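Local coordinates for protein ceramide very long chain fatty acid hydroxylase SCS7 (Saccharomyces cerevisiae, PDB 4ZR1) that hydroxylates the very long chain fatty acid of ceramides, probably at C-2 and probably using a dimetal centre, in the membrane of the endoplasmic reticulum, at residues S45-K50 / R80-G85. Numbering follows the deposited sequence.
Sequences SNDYKK and RPRHYG
R82 NH2 meets the carboxylate of D47 in a buried salt bridge that ties helix 44-51, probably on the cytoplasmic side of this sterol desaturase-family hydroxylase, to the extended loop following helix 71-78. The side chain of R82 lies about 9 Å from that of the zinc ligand H178. The hydrogen bond from R82 NH2 to D47 OD1, modelled at 2.4 Å, is shorter than is credible, its exact geometry doubtful. D47 OD2 stands 3.1 Å from R82 NH2, and both oxygens are nearest to this one nitrogen. The guanidinium offers its edge, yet the two flat groups are nearly perpendicular (84°). Aspartate suits the helix: with CG anti to the backbone N (chi1 -178°), its short side chain reaches the loop. Arginine suits the other side because its long chain, bent at chi2 (-77°), spans a gap in which the CA atoms of D47 and R82 remain 8.8 Å apart. Its NH1 weakly bonds Q77 O, and its backbone bonds Y179, beside H178. A leucine in place of R82 would probably leave the buried D47 carboxylate without this countercharge and Q77 O without this weak donor. The aliphatic part also lies close, R82 CD being 3.6 Å from D47 OD1.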
ATOM      1  N   SER A  45      16.596  17.343   9.984  1.00 94.73           N
ATOM      2  CA  SER A  45      18.037  17.334  10.243  1.00 90.55           C
ATOM      3  C   SER A  45      18.462  16.219  11.186  1.00 86.51           C
ATOM      4  O   SER A  45      19.411  15.487  10.908  1.00 93.75           O
ATOM      5  CB  SER A  45      18.503  18.672  10.818  1.00 90.89           C
ATOM      6  OG  SER A  45      18.592  19.659   9.815  1.00 96.44           O
ATOM      7  N   ASN A  46      17.762  16.089  12.302  1.00 84.88           N
ATOM      8  CA  ASN A  46      18.112  15.069  13.277  1.00 94.82           C
ATOM      9  C   ASN A  46      18.043  13.683  12.649  1.00 89.69           C
ATOM     10  O   ASN A  46      18.964  12.870  12.795  1.00 86.87           O
ATOM     11  CB  ASN A  46      17.194  15.154  14.500  1.00105.91           C
ATOM     12  CG  ASN A  46      17.737  14.383  15.696  1.00128.21           C
ATOM     13  OD1 ASN A  46      18.917  14.024  15.737  1.00139.05           O
ATOM     14  ND2 ASN A  46      16.878  14.136  16.681  1.00130.37           N
ATOM     15  N   ASP A  47      16.957  13.445  11.922  1.00 85.69           N
ATOM     16  CA  ASP A  47      16.675  12.149  11.327  1.00 86.10           C
ATOM     17  C   ASP A  47      17.722  11.748  10.285  1.00 87.08           C
ATOM     18  O   ASP A  47      18.128  10.587  10.224  1.00 92.51           O
ATOM     19  CB  ASP A  47      15.272  12.163  10.710  1.00 87.88           C
ATOM     20  CG  ASP A  47      14.887  10.842  10.103  1.00 84.14           C
ATOM     21  OD1 ASP A  47      14.464   9.939  10.862  1.00 91.98           O
ATOM     22  OD2 ASP A  47      14.994  10.710   8.863  1.00 88.19           O
ATOM     23  N   TYR A  48      18.163  12.702   9.468  1.00 78.09           N
ATOM     24  CA  TYR A  48      19.184  12.403   8.472  1.00 75.77           C
ATOM     25  C   TYR A  48      20.507  12.081   9.152  1.00 83.42           C
ATOM     26  O   TYR A  48      21.161  11.096   8.821  1.00 92.45           O
ATOM     27  CB  TYR A  48      19.349  13.566   7.504  1.00 68.48           C
ATOM     28  CG  TYR A  48      20.329  13.326   6.371  1.00 80.29           C
ATOM     29  CD1 TYR A  48      20.037  12.427   5.355  1.00 82.02           C
ATOM     30  CD2 TYR A  48      21.524  14.046   6.287  1.00 82.54           C
ATOM     31  CE1 TYR A  48      20.920  12.228   4.302  1.00 80.80           C
ATOM     32  CE2 TYR A  48      22.405  13.851   5.242  1.00 79.64           C
ATOM     33  CZ  TYR A  48      22.096  12.944   4.253  1.00 80.15           C
ATOM     34  OH  TYR A  48      22.963  12.740   3.208  1.00 94.63           O
ATOM     35  N   LYS A  49      20.888  12.902  10.122  1.00 89.18           N
ATOM     36  CA  LYS A  49      22.142  12.692  10.826  1.00 95.95           C
ATOM     37  C   LYS A  49      22.125  11.384  11.610  1.00 94.20           C
ATOM     38  O   LYS A  49      23.130  10.680  11.670  1.00101.81           O
ATOM     39  CB  LYS A  49      22.434  13.864  11.762  1.00110.45           C
ATOM     40  CG  LYS A  49      23.735  13.731  12.536  1.00125.11           C
ATOM     41  CD  LYS A  49      24.928  13.664  11.594  1.00134.99           C
ATOM     42  CE  LYS A  49      26.248  13.690  12.355  1.00140.61           C
ATOM     43  NZ  LYS A  49      27.425  13.471  11.460  1.00137.43           N
ATOM     44  N   LYS A  50      20.980  11.053  12.199  1.00 89.05           N
ATOM     45  CA  LYS A  50      20.892   9.875  13.053  1.00 80.88           C
ATOM     46  C   LYS A  50      20.915   8.567  12.261  1.00 88.21           C
ATOM     47  O   LYS A  50      21.683   7.670  12.581  1.00 95.30           O
ATOM     48  CB  LYS A  50      19.636   9.938  13.925  1.00 76.26           C
ATOM     49  CG  LYS A  50      19.554   8.819  14.957  1.00 84.07           C
ATOM     50  CD  LYS A  50      18.420   9.020  15.948  1.00 94.57           C
ATOM     51  CE  LYS A  50      18.321   7.847  16.920  1.00109.98           C
ATOM     52  NZ  LYS A  50      17.211   8.012  17.910  1.00121.80           N
ATOM     53  N   ARG A  80      10.811   1.865   8.375  1.00 78.73           N
ATOM     54  CA  ARG A  80      10.771   2.527   9.669  1.00 80.61           C
ATOM     55  C   ARG A  80      10.206   3.922   9.445  1.00 83.95           C
ATOM     56  O   ARG A  80      10.857   4.768   8.838  1.00 92.56           O
ATOM     57  CB  ARG A  80      12.152   2.541  10.311  1.00 84.55           C
ATOM     58  CG  ARG A  80      12.682   1.127  10.545  1.00 89.55           C
ATOM     59  CD  ARG A  80      14.058   1.111  11.166  1.00101.00           C
ATOM     60  NE  ARG A  80      14.063   1.765  12.467  1.00112.48           N
ATOM     61  CZ  ARG A  80      15.117   1.804  13.271  1.00117.88           C
ATOM     62  NH1 ARG A  80      15.042   2.427  14.442  1.00121.39           N
ATOM     63  NH2 ARG A  80      16.245   1.214  12.901  1.00114.65           N
ATOM     64  N   PRO A  81       8.961   4.146   9.901  1.00 80.56           N
ATOM     65  CA  PRO A  81       8.175   5.300   9.450  1.00 76.45           C
ATOM     66  C   PRO A  81       8.658   6.659   9.945  1.00 78.31           C
ATOM     67  O   PRO A  81       9.201   6.791  11.038  1.00 83.96           O
ATOM     68  CB  PRO A  81       6.769   5.001   9.999  1.00 70.18           C
ATOM     69  CG  PRO A  81       6.993   4.063  11.145  1.00 72.04           C
ATOM     70  CD  PRO A  81       8.174   3.233  10.750  1.00 75.22           C
ATOM     71  N   ARG A  82       8.451   7.669   9.113  1.00 74.57           N
ATOM     72  CA  ARG A  82       8.653   9.046   9.519  1.00 74.79           C
ATOM     73  C   ARG A  82       7.355   9.800   9.252  1.00 76.26           C
ATOM     74  O   ARG A  82       6.380   9.217   8.780  1.00 90.21           O
ATOM     75  CB  ARG A  82       9.820   9.686   8.760  1.00 82.37           C
ATOM     76  CG  ARG A  82      10.817   8.702   8.171  1.00 82.45           C
ATOM     77  CD  ARG A  82      11.772   8.125   9.203  1.00 84.98           C
ATOM     78  NE  ARG A  82      12.608   7.082   8.615  1.00 87.23           N
ATOM     79  CZ  ARG A  82      13.906   6.949   8.855  1.00 98.63           C
ATOM     80  NH1 ARG A  82      14.601   5.979   8.279  1.00102.91           N
ATOM     81  NH2 ARG A  82      14.513   7.801   9.667  1.00101.82           N
ATOM     82  N   HIS A  83       7.340  11.092   9.557  1.00 73.44           N
ATOM     83  CA  HIS A  83       6.191  11.936   9.260  1.00 72.11           C
ATOM     84  C   HIS A  83       6.669  13.317   8.811  1.00 78.64           C
ATOM     85  O   HIS A  83       7.443  13.970   9.511  1.00 84.17           O
ATOM     86  CB  HIS A  83       5.265  12.047  10.482  1.00 74.24           C
ATOM     87  CG  HIS A  83       3.957  12.714  10.190  1.00 83.68           C
ATOM     88  ND1 HIS A  83       3.033  12.193   9.307  1.00 85.31           N
ATOM     89  CD2 HIS A  83       3.425  13.872  10.649  1.00 85.31           C
ATOM     90  CE1 HIS A  83       1.990  12.999   9.238  1.00 78.23           C
ATOM     91  NE2 HIS A  83       2.200  14.023  10.045  1.00 82.43           N
ATOM     92  N   TYR A  84       6.212  13.756   7.643  1.00 77.95           N
ATOM     93  CA  TYR A  84       6.612  15.060   7.106  1.00 69.98           C
ATOM     94  C   TYR A  84       5.933  16.227   7.816  1.00 76.45           C
ATOM     95  O   TYR A  84       6.407  17.361   7.759  1.00 76.97           O
ATOM     96  CB  TYR A  84       6.309  15.131   5.611  1.00 65.77           C
ATOM     97  CG  TYR A  84       6.941  16.309   4.913  1.00 74.72           C
ATOM     98  CD1 TYR A  84       8.311  16.338   4.658  1.00 75.75           C
ATOM     99  CD2 TYR A  84       6.173  17.381   4.485  1.00 81.56           C
ATOM    100  CE1 TYR A  84       8.902  17.416   4.016  1.00 76.07           C
ATOM    101  CE2 TYR A  84       6.757  18.460   3.834  1.00 86.29           C
ATOM    102  CZ  TYR A  84       8.122  18.470   3.606  1.00 80.53           C
ATOM    103  OH  TYR A  84       8.707  19.538   2.970  1.00 77.53           O
ATOM    104  N   GLY A  85       4.822  15.945   8.489  1.00 81.86           N
ATOM    105  CA  GLY A  85       4.022  16.983   9.105  1.00 79.29           C
ATOM    106  C   GLY A  85       2.717  17.154   8.361  1.00 83.40           C
ATOM    107  O   GLY A  85       2.217  16.212   7.751  1.00 85.86           O
TER